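Local coordinates for metallo-beta-lactamase (PDB 6MFI), which probably hydrolyses the amide bond of beta-lactam antibiotics with two zinc ions, as a subclass B3 metallo-beta-lactamase of an environmental bacterium, at residues Ile67-Asp72 / Leu178-Tyr183; Val76-Gly81 / Ile105-His110; Ser101-Leu106 / Ser126-Tyr131; Pro190-Trp195 / Tyr210-Ser215; Thr240-Glu245 / Ala274-Ala279. All coordinates share one frame; numbering follows the deposited sequence.

Interaction 1. Residues Ile67-Asp72 / Leu178-Tyr183; sequences ILITGD and LRLTAY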
# COMPACT_ATOMS: atom_id res chain seq x y z
N ILE A 67 -0.48 6.86 -0.16
CA ILE A 67 -0.78 7.44 1.14
C ILE A 67 0.30 8.46 1.48
O ILE A 67 1.49 8.11 1.56
CB ILE A 67 -0.89 6.37 2.23
CG1 ILE A 67 -1.88 5.28 1.80
CG2 ILE A 67 -1.32 6.99 3.55
CD1 ILE A 67 -3.25 5.80 1.45
N LEU A 68 -0.11 9.70 1.70
CA LEU A 68 0.78 10.79 2.10
C LEU A 68 0.55 11.12 3.56
O LEU A 68 -0.59 11.39 3.97
CB LEU A 68 0.56 12.03 1.23
CG LEU A 68 1.45 13.24 1.52
CD1 LEU A 68 2.87 13.01 1.02
CD2 LEU A 68 0.86 14.49 0.90
N ILE A 69 1.62 11.10 4.35
CA ILE A 69 1.57 11.41 5.77
C ILE A 69 2.53 12.56 6.03
O ILE A 69 3.74 12.42 5.85
CB ILE A 69 1.94 10.18 6.63
CG1 ILE A 69 0.99 9.02 6.32
CG2 ILE A 69 1.88 10.54 8.11
CD1 ILE A 69 1.63 7.66 6.48
N THR A 70 1.98 13.70 6.46
CA THR A 70 2.73 14.94 6.59
C THR A 70 3.17 15.15 8.03
O THR A 70 2.44 14.83 8.97
CB THR A 70 1.90 16.13 6.12
OG1 THR A 70 0.76 16.29 6.98
CG2 THR A 70 1.42 15.92 4.70
N GLY A 71 4.37 15.71 8.20
CA GLY A 71 4.91 16.01 9.51
C GLY A 71 5.65 17.33 9.50
O GLY A 71 5.74 18.01 8.47
N ASP A 72 6.18 17.69 10.67
CA ASP A 72 6.89 18.96 10.82
C ASP A 72 8.30 18.93 10.25
O ASP A 72 8.90 20.00 10.08
CB ASP A 72 6.95 19.37 12.30
CG ASP A 72 7.29 18.21 13.21
OD1 ASP A 72 6.42 17.83 14.03
OD2 ASP A 72 8.41 17.68 13.12
N LEU A 178 6.64 12.06 12.90
CA LEU A 178 6.00 10.90 12.28
C LEU A 178 6.67 9.61 12.74
O LEU A 178 7.88 9.55 12.96
CB LEU A 178 6.06 11.01 10.76
CG LEU A 178 5.60 12.36 10.20
CD1 LEU A 178 5.84 12.43 8.70
CD2 LEU A 178 4.13 12.58 10.53
N ARG A 179 5.85 8.56 12.86
CA ARG A 179 6.33 7.27 13.33
C ARG A 179 5.47 6.17 12.74
O ARG A 179 4.27 6.10 13.02
CB ARG A 179 6.31 7.21 14.86
CG ARG A 179 6.51 5.82 15.44
CD ARG A 179 7.36 5.88 16.70
NE ARG A 179 7.37 4.61 17.41
CZ ARG A 179 6.78 4.40 18.58
NH1 ARG A 179 6.13 5.39 19.18
NH2 ARG A 179 6.84 3.21 19.15
N LEU A 180 6.08 5.32 11.91
CA LEU A 180 5.40 4.20 11.27
C LEU A 180 6.11 2.90 11.63
O LEU A 180 7.33 2.87 11.78
CB LEU A 180 5.37 4.36 9.75
CG LEU A 180 4.92 5.69 9.16
CD1 LEU A 180 6.11 6.61 8.89
CD2 LEU A 180 4.13 5.45 7.88
N THR A 181 5.33 1.83 11.77
CA THR A 181 5.86 0.50 12.02
C THR A 181 5.40 -0.43 10.91
O THR A 181 4.22 -0.44 10.54
CB THR A 181 5.40 -0.03 13.38
OG1 THR A 181 5.78 0.89 14.41
CG2 THR A 181 6.02 -1.39 13.66
N ALA A 182 6.34 -1.21 10.37
CA ALA A 182 6.04 -2.15 9.29
C ALA A 182 5.87 -3.56 9.84
O ALA A 182 6.42 -3.91 10.88
CB ALA A 182 7.15 -2.14 8.24
N TYR A 183 5.09 -4.35 9.12
CA TYR A 183 4.87 -5.75 9.45
C TYR A 183 4.98 -6.57 8.18
O TYR A 183 4.23 -6.34 7.22
CB TYR A 183 3.50 -5.96 10.11
CG TYR A 183 3.32 -5.15 11.38
CD1 TYR A 183 3.75 -5.64 12.61
CD2 TYR A 183 2.72 -3.90 11.34
CE1 TYR A 183 3.58 -4.90 13.76
CE2 TYR A 183 2.54 -3.16 12.49
CZ TYR A 183 2.98 -3.66 13.70
OH TYR A 183 2.81 -2.92 14.85
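Leu178 lies over the backbone of Thr70 and Gly71, its two methyls splitting the work. Leu178 CD2 sits 3.2 Å from Thr70 O, while Leu178 CD1 touches Ile69 O at 3.5 Å and also approaches Gly71 N. Gly71 takes part through its backbone, Leu178 CG lying 3.8 Å from Gly71 CA. Beside it Ile69 makes two separate apolar contacts. Its CG2 meets Leu178 CD2 at 3.9 Å as the two side chains slide past each other in opposite directions, and its CD1 reaches Leu180 CD2 at 3.6 Å, tip to tip. Both leucines carry CG anti to the carbonyl carbon (chi1 -49° and -48°), which sends their branches to the 67-71 side. One shell out, Asn55 donates to Thr70 O through ND2, and Asn177 OD1 accepts from Asp72 N. The strand axes approach to 8.3 Å at the closest, their directions 142° apart, a face-to-face spacing that fits the two-layered beta core of the metallo-beta-lactamase fold. Strand 67-71 lies in the seven-stranded sheet between 56-58 and 74-78, and strand 178-184 lies in the five-stranded sheet beside 193-199, whose Trp197 touches Ile69 and whose Trp195 touches Leu180.

Interaction 2. Residues Val76-Gly81 / Ile105-His110; sequences VLIDSG and ILLHSH. With ZN (zinc ion), chain C.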
# COMPACT_ATOMS: atom_id res chain seq x y z
N VAL A 76 6.09 11.43 4.64
CA VAL A 76 6.31 10.05 4.22
C VAL A 76 5.25 9.71 3.18
O VAL A 76 4.07 10.03 3.36
CB VAL A 76 6.26 9.07 5.41
CG1 VAL A 76 6.49 7.65 4.94
CG2 VAL A 76 7.28 9.47 6.47
N LEU A 77 5.68 9.06 2.10
CA LEU A 77 4.78 8.69 1.01
C LEU A 77 4.90 7.19 0.77
O LEU A 77 6.00 6.69 0.51
CB LEU A 77 5.12 9.47 -0.26
CG LEU A 77 4.31 9.11 -1.51
CD1 LEU A 77 2.84 9.45 -1.31
CD2 LEU A 77 4.86 9.84 -2.72
N ILE A 78 3.78 6.48 0.87
CA ILE A 78 3.73 5.04 0.65
C ILE A 78 3.17 4.78 -0.74
O ILE A 78 2.13 5.33 -1.11
CB ILE A 78 2.89 4.34 1.73
CG1 ILE A 78 3.19 4.92 3.11
CG2 ILE A 78 3.15 2.84 1.70
CD1 ILE A 78 2.16 4.55 4.16
N ASP A 79 3.88 3.94 -1.51
CA ASP A 79 3.48 3.51 -2.84
C ASP A 79 3.54 4.65 -3.85
O ASP A 79 3.44 5.83 -3.50
CB ASP A 79 2.09 2.88 -2.82
CG ASP A 79 2.09 1.46 -2.31
OD1 ASP A 79 3.19 0.88 -2.18
OD2 ASP A 79 1.00 0.92 -2.03
N SER A 80 3.70 4.29 -5.13
CA SER A 80 3.83 5.26 -6.21
C SER A 80 2.85 5.05 -7.35
O SER A 80 2.71 5.94 -8.19
CB SER A 80 5.25 5.22 -6.79
OG SER A 80 5.48 4.00 -7.47
N GLY A 81 2.18 3.90 -7.41
CA GLY A 81 1.44 3.54 -8.60
C GLY A 81 2.41 3.19 -9.72
O GLY A 81 3.61 2.99 -9.51
N ILE A 105 10.75 10.41 2.82
CA ILE A 105 10.80 8.96 2.95
C ILE A 105 9.76 8.35 2.02
O ILE A 105 8.61 8.79 1.99
CB ILE A 105 10.57 8.51 4.41
CG1 ILE A 105 11.72 8.97 5.30
CG2 ILE A 105 10.41 7.00 4.48
CD1 ILE A 105 11.57 8.56 6.75
N LEU A 106 10.17 7.33 1.27
CA LEU A 106 9.27 6.57 0.40
C LEU A 106 9.14 5.15 0.94
O LEU A 106 10.15 4.49 1.19
CB LEU A 106 9.79 6.55 -1.04
CG LEU A 106 9.76 7.86 -1.82
CD1 LEU A 106 10.50 7.71 -3.13
CD2 LEU A 106 8.33 8.32 -2.06
N LEU A 107 7.91 4.69 1.10
CA LEU A 107 7.61 3.33 1.53
C LEU A 107 6.79 2.63 0.45
O LEU A 107 6.36 3.24 -0.53
CB LEU A 107 6.87 3.32 2.87
CG LEU A 107 7.54 4.08 4.02
CD1 LEU A 107 6.68 4.01 5.27
CD2 LEU A 107 8.93 3.54 4.28
N HIS A 108 6.57 1.33 0.65
CA HIS A 108 5.88 0.52 -0.33
C HIS A 108 4.98 -0.49 0.37
O HIS A 108 5.21 -0.87 1.51
CB HIS A 108 6.86 -0.22 -1.25
CG HIS A 108 7.63 -1.31 -0.55
ND1 HIS A 108 7.08 -2.54 -0.25
CD2 HIS A 108 8.91 -1.35 -0.10
CE1 HIS A 108 7.98 -3.28 0.36
NE2 HIS A 108 9.10 -2.58 0.46
N SER A 109 3.93 -0.91 -0.35
CA SER A 109 3.12 -2.04 0.09
C SER A 109 3.78 -3.34 -0.36
O SER A 109 4.37 -4.05 0.45
CB SER A 109 1.70 -1.93 -0.47
OG SER A 109 1.71 -1.81 -1.88
N HIS A 110 3.68 -3.65 -1.65
CA HIS A 110 4.40 -4.77 -2.23
C HIS A 110 4.95 -4.38 -3.59
O HIS A 110 4.52 -3.40 -4.20
CB HIS A 110 3.51 -6.03 -2.33
CG HIS A 110 2.33 -5.87 -3.23
ND1 HIS A 110 1.07 -5.55 -2.76
CD2 HIS A 110 2.20 -6.01 -4.57
CE1 HIS A 110 0.23 -5.49 -3.77
NE2 HIS A 110 0.89 -5.77 -4.88
ZN ZN C . 0.27 -7.06 -6.55
O HOH W 1 -0.95 -6.13 -7.81
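Asp79 and Ser109 meet by a two-point grip in which both carboxylate oxygens are used on their syn sides. Ser109 N donates to Asp79 OD1 at 2.7 Å, 26° out of the carboxylate plane, and Ser109 OG donates to Asp79 OD2 at 2.8 Å, 15° out. Tyr210 OH is a second partner of OD2, so the carboxylate has a hold outside the pair. Asp79 CG stands anti to its carbonyl carbon, which brings both oxygens to Ser109. Behind this clamp the strands run parallel, their axes 20° apart. Val76 and Ile105 lie side by side pointing the same way, while the side chains of Val76 and Leu107 cross obliquely, Val76 CG1 3.7 Å from Leu107 CD1. On the face of Leu77 and Leu106, Leu77 CD2 lies alongside Leu106 CD2 at 3.8 Å. The ladder Leu77 N to Ile105 O, Leu107 N to Leu77 O and Asp79 N to Leu107 O holds the register. Past it, His110 NE2 binds zinc at 2.2 Å, with His112, His188 and a water completing the site. Strands 74-78 and 103-107 are joined by a beta-alpha-beta crossover through helix 85-95; helix 119-126 packs on Leu77 and Leu106, strand 193-199 on Ile78 and Leu107.

Interaction 3. Residues Ser101-Leu106 / Ser126-Tyr131; sequences SDVKIL and SGATLY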
# COMPACT_ATOMS: atom_id res chain seq x y z
N SER A 101 9.53 18.04 -2.69
CA SER A 101 10.84 17.95 -2.06
C SER A 101 10.74 17.77 -0.55
O SER A 101 11.71 17.32 0.07
CB SER A 101 11.66 19.20 -2.37
OG SER A 101 10.98 20.38 -1.98
N ASP A 102 9.59 18.10 0.05
CA ASP A 102 9.37 17.83 1.47
C ASP A 102 9.08 16.37 1.76
O ASP A 102 9.10 15.97 2.92
CB ASP A 102 8.24 18.71 2.00
CG ASP A 102 8.65 20.16 2.17
OD1 ASP A 102 9.87 20.43 2.21
OD2 ASP A 102 7.76 21.03 2.26
N VAL A 103 8.79 15.57 0.73
CA VAL A 103 8.67 14.12 0.91
C VAL A 103 10.07 13.57 1.13
O VAL A 103 10.89 13.54 0.20
CB VAL A 103 7.99 13.46 -0.29
CG1 VAL A 103 7.84 11.97 -0.06
CG2 VAL A 103 6.63 14.10 -0.55
N LYS A 104 10.36 13.13 2.36
CA LYS A 104 11.69 12.68 2.72
C LYS A 104 11.84 11.16 2.73
O LYS A 104 12.98 10.67 2.66
CB LYS A 104 12.09 13.23 4.09
CG LYS A 104 11.90 14.73 4.24
CD LYS A 104 12.71 15.50 3.21
CE LYS A 104 12.53 17.00 3.38
NZ LYS A 104 13.28 17.77 2.35
N ILE A 105 10.75 10.41 2.82
CA ILE A 105 10.80 8.96 2.95
C ILE A 105 9.76 8.35 2.02
O ILE A 105 8.61 8.79 1.99
CB ILE A 105 10.57 8.51 4.41
CG1 ILE A 105 11.72 8.97 5.30
CG2 ILE A 105 10.41 7.00 4.48
CD1 ILE A 105 11.57 8.56 6.75
N LEU A 106 10.17 7.33 1.27
CA LEU A 106 9.27 6.57 0.40
C LEU A 106 9.14 5.15 0.94
O LEU A 106 10.15 4.49 1.19
CB LEU A 106 9.79 6.55 -1.04
CG LEU A 106 9.76 7.86 -1.82
CD1 LEU A 106 10.50 7.71 -3.13
CD2 LEU A 106 8.33 8.32 -2.06
N SER A 126 11.78 14.06 -5.95
CA SER A 126 11.66 14.48 -4.56
C SER A 126 12.97 14.39 -3.79
O SER A 126 13.16 15.14 -2.82
CB SER A 126 10.61 13.64 -3.83
OG SER A 126 11.05 12.31 -3.66
N GLY A 127 13.88 13.51 -4.20
CA GLY A 127 15.10 13.29 -3.45
C GLY A 127 14.94 12.47 -2.20
O GLY A 127 15.86 12.43 -1.38
N ALA A 128 13.79 11.82 -2.01
CA ALA A 128 13.55 11.04 -0.81
C ALA A 128 14.38 9.76 -0.82
O ALA A 128 14.82 9.27 -1.86
CB ALA A 128 12.06 10.69 -0.70
N THR A 129 14.61 9.23 0.38
CA THR A 129 15.26 7.93 0.52
C THR A 129 14.19 6.85 0.57
O THR A 129 13.21 6.97 1.30
CB THR A 129 16.13 7.88 1.77
OG1 THR A 129 15.91 6.64 2.46
CG2 THR A 129 15.82 9.04 2.70
N LEU A 130 14.38 5.80 -0.23
CA LEU A 130 13.40 4.74 -0.38
C LEU A 130 13.76 3.57 0.53
O LEU A 130 14.85 3.01 0.41
CB LEU A 130 13.32 4.30 -1.84
CG LEU A 130 12.55 3.02 -2.17
CD1 LEU A 130 11.09 3.14 -1.75
CD2 LEU A 130 12.66 2.74 -3.66
N TYR A 131 12.85 3.23 1.43
CA TYR A 131 13.02 2.09 2.32
C TYR A 131 12.20 0.92 1.81
O TYR A 131 11.05 1.09 1.39
CB TYR A 131 12.59 2.44 3.75
CG TYR A 131 13.49 3.44 4.45
CD1 TYR A 131 13.33 4.80 4.25
CD2 TYR A 131 14.49 3.01 5.31
CE1 TYR A 131 14.15 5.72 4.88
CE2 TYR A 131 15.32 3.92 5.95
CZ TYR A 131 15.14 5.27 5.73
OH TYR A 131 15.95 6.18 6.37
O HOH W 2 13.43 14.67 -0.39
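Backbone hydrogen bonds join Leu106 to Thr129 and Tyr131 in a short parallel ladder. Thr129 N donates to Lys104 O at 3.2 Å, Leu106 N to Thr129 O, and Tyr131 N to Leu106 O at 3.0 Å. The evidence that the strands are parallel is the 26° between their N-to-C directions, and the bridges pair Ile105 with Thr129 and Leu106 with Leu130.

Apolar contacts fall on both faces of this ladder. On the face of Leu106 and Leu130, Leu130 CG is anti to the backbone N (chi1 168°), and its CD1 folds back against Leu106 CB at 3.7 Å. Ala128 CB, just before the strand, packs against Leu106 CG at 3.8 Å; the same methyl also makes a backbone contact, 3.2 Å from Val103 O. On the face of Ile105 and Thr129, Ile105 CG2 comes within 3.7 Å of Tyr131 CD1, the two side chains running obliquely to each other. Alongside this apolar pair, the backbone oxygen Leu106 O lies at the edge of the tyrosine ring.

Polar links are fewer and sit towards the other end. Ser126 OG accepts from Ala128 N, an ST turn at the end of helix 119-126, and also bonds to Leu122 O. Lys104 NZ folds back to Ser101 O at 2.8 Å, within its own segment. A water lies between Val103 O and Ser126 O.

Strand 103-107 thus lies between 74-78 and 129-132 in the seven-stranded sheet; helix 119-126 covers Leu106 and Leu130 through Met119, and strand 172-175 of the other sheet packs on Ile105 and Tyr131.

Interaction 4. Residues Pro190-Trp195 / Tyr210-Ser215; sequences PGALSW and YADSLS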
# COMPACT_ATOMS: atom_id res chain seq x y z
N PRO A 190 6.77 -11.88 -2.05
CA PRO A 190 7.68 -12.26 -0.96
C PRO A 190 8.00 -11.12 -0.01
O PRO A 190 8.19 -11.36 1.19
CB PRO A 190 8.94 -12.75 -1.70
CG PRO A 190 8.81 -12.20 -3.09
CD PRO A 190 7.35 -12.16 -3.37
N GLY A 191 8.06 -9.88 -0.50
CA GLY A 191 8.46 -8.77 0.34
C GLY A 191 7.36 -7.76 0.61
O GLY A 191 7.64 -6.56 0.76
N ALA A 192 6.12 -8.22 0.69
CA ALA A 192 5.01 -7.32 0.98
C ALA A 192 5.06 -6.84 2.42
O ALA A 192 5.50 -7.55 3.33
CB ALA A 192 3.68 -8.02 0.71
N LEU A 193 4.60 -5.61 2.63
CA LEU A 193 4.61 -4.98 3.94
C LEU A 193 3.23 -4.39 4.24
O LEU A 193 2.49 -4.00 3.34
CB LEU A 193 5.67 -3.87 4.03
CG LEU A 193 7.14 -4.28 3.99
CD1 LEU A 193 8.03 -3.07 4.21
CD2 LEU A 193 7.43 -5.36 5.02
N SER A 194 2.91 -4.35 5.53
CA SER A 194 1.72 -3.66 6.03
C SER A 194 2.17 -2.61 7.04
O SER A 194 2.87 -2.93 8.00
CB SER A 194 0.74 -4.64 6.68
OG SER A 194 0.27 -5.59 5.74
N TRP A 195 1.77 -1.36 6.81
CA TRP A 195 2.22 -0.23 7.60
C TRP A 195 1.13 0.23 8.55
O TRP A 195 -0.06 0.19 8.23
CB TRP A 195 2.66 0.92 6.70
CG TRP A 195 3.91 0.63 5.95
CD1 TRP A 195 4.01 0.14 4.68
CD2 TRP A 195 5.26 0.80 6.42
NE1 TRP A 195 5.34 -0.00 4.33
CE2 TRP A 195 6.12 0.39 5.38
CE3 TRP A 195 5.82 1.25 7.62
CZ2 TRP A 195 7.51 0.43 5.50
CZ3 TRP A 195 7.19 1.29 7.74
CH2 TRP A 195 8.02 0.88 6.68
N TYR A 210 -2.19 0.41 6.75
CA TYR A 210 -2.14 0.28 5.29
C TYR A 210 -1.82 -1.18 4.98
O TYR A 210 -0.68 -1.55 4.70
CB TYR A 210 -1.12 1.24 4.70
CG TYR A 210 -1.16 1.37 3.20
CD1 TYR A 210 -2.34 1.67 2.53
CD2 TYR A 210 -0.01 1.20 2.44
CE1 TYR A 210 -2.38 1.79 1.15
CE2 TYR A 210 -0.04 1.31 1.06
CZ TYR A 210 -1.22 1.61 0.42
OH TYR A 210 -1.24 1.73 -0.94
N ALA A 211 -2.85 -2.02 5.03
CA ALA A 211 -2.69 -3.45 4.85
C ALA A 211 -2.47 -3.79 3.38
O ALA A 211 -3.15 -3.27 2.49
CB ALA A 211 -3.91 -4.21 5.38
N ASP A 212 -1.51 -4.68 3.12
CA ASP A 212 -1.17 -5.07 1.76
C ASP A 212 -2.34 -5.81 1.11
O ASP A 212 -3.30 -6.23 1.77
CB ASP A 212 0.08 -5.95 1.77
CG ASP A 212 0.60 -6.23 0.37
OD1 ASP A 212 1.10 -5.29 -0.28
OD2 ASP A 212 0.51 -7.39 -0.08
N SER A 213 -2.26 -5.96 -0.21
CA SER A 213 -3.30 -6.65 -0.96
C SER A 213 -3.55 -8.05 -0.42
O SER A 213 -4.70 -8.47 -0.23
CB SER A 213 -2.94 -6.69 -2.45
OG SER A 213 -2.73 -5.39 -2.95
N LEU A 214 -2.47 -8.80 -0.16
CA LEU A 214 -2.52 -10.11 0.47
C LEU A 214 -3.33 -11.13 -0.34
O LEU A 214 -3.58 -12.24 0.15
CB LEU A 214 -3.08 -10.02 1.89
CG LEU A 214 -2.24 -9.23 2.89
CD1 LEU A 214 -2.79 -9.40 4.29
CD2 LEU A 214 -0.79 -9.65 2.84
N SER A 215 -3.73 -10.78 -1.57
CA SER A 215 -4.60 -11.65 -2.35
C SER A 215 -3.84 -12.87 -2.85
O SER A 215 -2.71 -12.75 -3.33
CB SER A 215 -5.18 -10.88 -3.54
OG SER A 215 -4.15 -10.25 -4.27
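The turn that carries Asp212 to the zinc site leaves the five-stranded sheet here, where Trp195 and Tyr210 form an antiparallel hydrogen-bonded pair. Tyr210 N donates to Trp195 O at 2.6 Å, in the carbonyl plane, whereas the return bond from Trp195 N to Tyr210 O is longer, 3.2 Å, its donor standing 50° out of the Tyr210 carbonyl plane. Their CB atoms are 4.3 Å apart, but the rings lead away from each other, Trp195 NE1 going to His108 O. Next to this pair, Ser194 OG accepts from Asp212 N, two residues past Tyr210, at 3.3 Å in a nearly straight bond (168° at the hydrogen); Thr185 OG1 is a further partner of OG. Asp212 CG lies anti to its own backbone N (chi1 -172°), which puts the carboxylate against Ala192, Asp212 OD2 being 3.3 Å from Ala192 CB. OD2 also accepts from Leu214 N, an Asx turn, and OD1 accepts from ND1 of the zinc ligand His110, so this second-shell acid helps orient the ring and could make it more electron-rich. Strand 178-184 packs on Trp195, while helices 228-242 and 274-291 cover Ala211 and Leu214.

Interaction 5. Residues Thr240-Glu245 / Ala274-Ala279; sequences TLADLE and ACRQYA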
# COMPACT_ATOMS: atom_id res chain seq x y z
N THR A 240 -0.88 -11.96 12.19
CA THR A 240 -0.36 -10.75 12.79
C THR A 240 -1.20 -9.53 12.42
O THR A 240 -1.48 -8.68 13.28
CB THR A 240 1.10 -10.53 12.37
OG1 THR A 240 1.85 -11.72 12.62
CG2 THR A 240 1.71 -9.37 13.14
N LEU A 241 -1.63 -9.44 11.16
CA LEU A 241 -2.43 -8.30 10.72
C LEU A 241 -3.78 -8.27 11.42
O LEU A 241 -4.29 -7.19 11.75
CB LEU A 241 -2.61 -8.34 9.21
CG LEU A 241 -3.62 -7.34 8.63
CD1 LEU A 241 -3.09 -5.92 8.74
CD2 LEU A 241 -3.98 -7.68 7.20
N ALA A 242 -4.38 -9.44 11.65
CA ALA A 242 -5.71 -9.48 12.25
C ALA A 242 -5.71 -8.98 13.69
O ALA A 242 -6.72 -8.46 14.16
CB ALA A 242 -6.27 -10.90 12.19
N ASP A 243 -4.59 -9.12 14.39
CA ASP A 243 -4.50 -8.76 15.80
C ASP A 243 -3.85 -7.40 16.03
O ASP A 243 -3.63 -7.02 17.18
CB ASP A 243 -3.74 -9.84 16.57
CG ASP A 243 -4.31 -10.08 17.95
OD1 ASP A 243 -5.49 -9.74 18.17
OD2 ASP A 243 -3.58 -10.61 18.82
N LEU A 244 -3.54 -6.66 14.97
CA LEU A 244 -2.94 -5.35 15.12
C LEU A 244 -3.96 -4.34 15.65
O LEU A 244 -5.16 -4.43 15.35
CB LEU A 244 -2.38 -4.85 13.79
CG LEU A 244 -1.13 -5.53 13.23
CD1 LEU A 244 -0.74 -4.92 11.90
CD2 LEU A 244 0.02 -5.44 14.22
N GLU A 245 -3.48 -3.39 16.44
CA GLU A 245 -4.29 -2.23 16.78
C GLU A 245 -4.63 -1.49 15.49
O GLU A 245 -3.73 -1.10 14.74
CB GLU A 245 -3.54 -1.31 17.75
CG GLU A 245 -4.43 -0.32 18.47
CD GLU A 245 -5.42 -0.98 19.40
OE1 GLU A 245 -5.11 -2.08 19.92
OE2 GLU A 245 -6.52 -0.42 19.61
N ALA A 274 -11.52 -3.60 11.74
CA ALA A 274 -11.29 -3.48 10.30
C ALA A 274 -10.22 -4.46 9.84
O ALA A 274 -10.40 -5.17 8.84
CB ALA A 274 -10.91 -2.05 9.94
N CYS A 275 -9.09 -4.51 10.55
CA CYS A 275 -8.02 -5.43 10.17
C CYS A 275 -8.38 -6.87 10.52
O CYS A 275 -7.85 -7.80 9.89
CB CYS A 275 -6.72 -5.02 10.86
SG CYS A 275 -6.04 -3.46 10.26
N ARG A 276 -9.26 -7.08 11.50
CA ARG A 276 -9.68 -8.43 11.83
C ARG A 276 -10.58 -9.01 10.75
O ARG A 276 -10.48 -10.19 10.41
CB ARG A 276 -10.39 -8.44 13.19
CG ARG A 276 -10.79 -9.82 13.67
CD ARG A 276 -11.06 -9.81 15.17
NE ARG A 276 -9.89 -9.39 15.93
CZ ARG A 276 -8.86 -10.18 16.23
NH1 ARG A 276 -8.86 -11.44 15.83
NH2 ARG A 276 -7.84 -9.70 16.93
N GLN A 277 -11.47 -8.18 10.20
CA GLN A 277 -12.36 -8.65 9.14
C GLN A 277 -11.62 -8.84 7.83
O GLN A 277 -11.89 -9.78 7.08
CB GLN A 277 -13.53 -7.68 8.97
CG GLN A 277 -14.53 -8.08 7.90
CD GLN A 277 -15.39 -9.26 8.31
OE1 GLN A 277 -15.75 -9.40 9.48
NE2 GLN A 277 -15.72 -10.12 7.36
N TYR A 278 -10.67 -7.95 7.53
CA TYR A 278 -9.95 -8.03 6.26
C TYR A 278 -9.05 -9.26 6.22
O TYR A 278 -9.02 -9.98 5.22
CB TYR A 278 -9.13 -6.76 6.05
CG TYR A 278 -8.36 -6.73 4.74
CD1 TYR A 278 -9.00 -6.44 3.55
CD2 TYR A 278 -7.00 -7.01 4.71
CE1 TYR A 278 -8.30 -6.42 2.35
CE2 TYR A 278 -6.30 -6.99 3.52
CZ TYR A 278 -6.95 -6.69 2.34
OH TYR A 278 -6.26 -6.67 1.16
N ALA A 279 -8.31 -9.51 7.30
CA ALA A 279 -7.41 -10.67 7.33
C ALA A 279 -8.19 -11.98 7.30
O ALA A 279 -7.74 -12.95 6.68
CB ALA A 279 -6.51 -10.60 8.56
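Ala242, in the C-terminal part of helix 228-242, comes closest to Arg276 in the first turn of helix 274-291, their CA atoms 4.1 Å apart. This is helix-helix packing beside a disulfide, since Cys275 is bonded to Cys246, just beyond the 240-245 segment. Ala242 CB meets Ala279 CB at 3.7 Å. Leu241, CG anti to its backbone N, lays its CD2 branch on the second helix, where Leu241 CD2 touches Ala279 CB and comes in at the edge of the Tyr278 ring, 4.0 Å from Tyr278 CD2. That ring carries its hydroxyl onward to Asp212 O, and so ties helix 274-291 to the loop behind the zinc site. On the exposed rim the Arg276 chain bends at chi3 (-59°), which turns its guanidinium back to Ala242 and Asp243. Ala242 O lies over one face of that group, a contact whose angle is too poor for a hydrogen bond. The carboxylate of Asp243 stands at the edge, its plane 82° from the guanidinium, and Arg276 NH2 meets Asp243 OD1 at 2.7 Å in a salt bridge with a weak hydrogen bond, 125° at the hydrogen.

In the fold
Interactions 2 and 3 share strand 103-107 and extend the parallel part of a mixed sheet, yet the first is wholly buried and ends at zinc, whereas the second runs out to a water and an exposed serine. Interaction 1 joins this sheet to the other without hydrogen bonds, by methyls on side chains and backbone, and backbone bonds from Ile67 and Ile69 link it to interaction 2. Interaction 4, also buried, belongs to the second sheet; it meets interaction 2 through two hydrogen bonds to acids, His110 with Asp212 and Tyr210 with Asp79. Interaction 5 is the partly exposed one of helices and a salt bridge, about 29 Å between centres from interaction 3, and reaches interaction 4 through Tyr278 and Leu241.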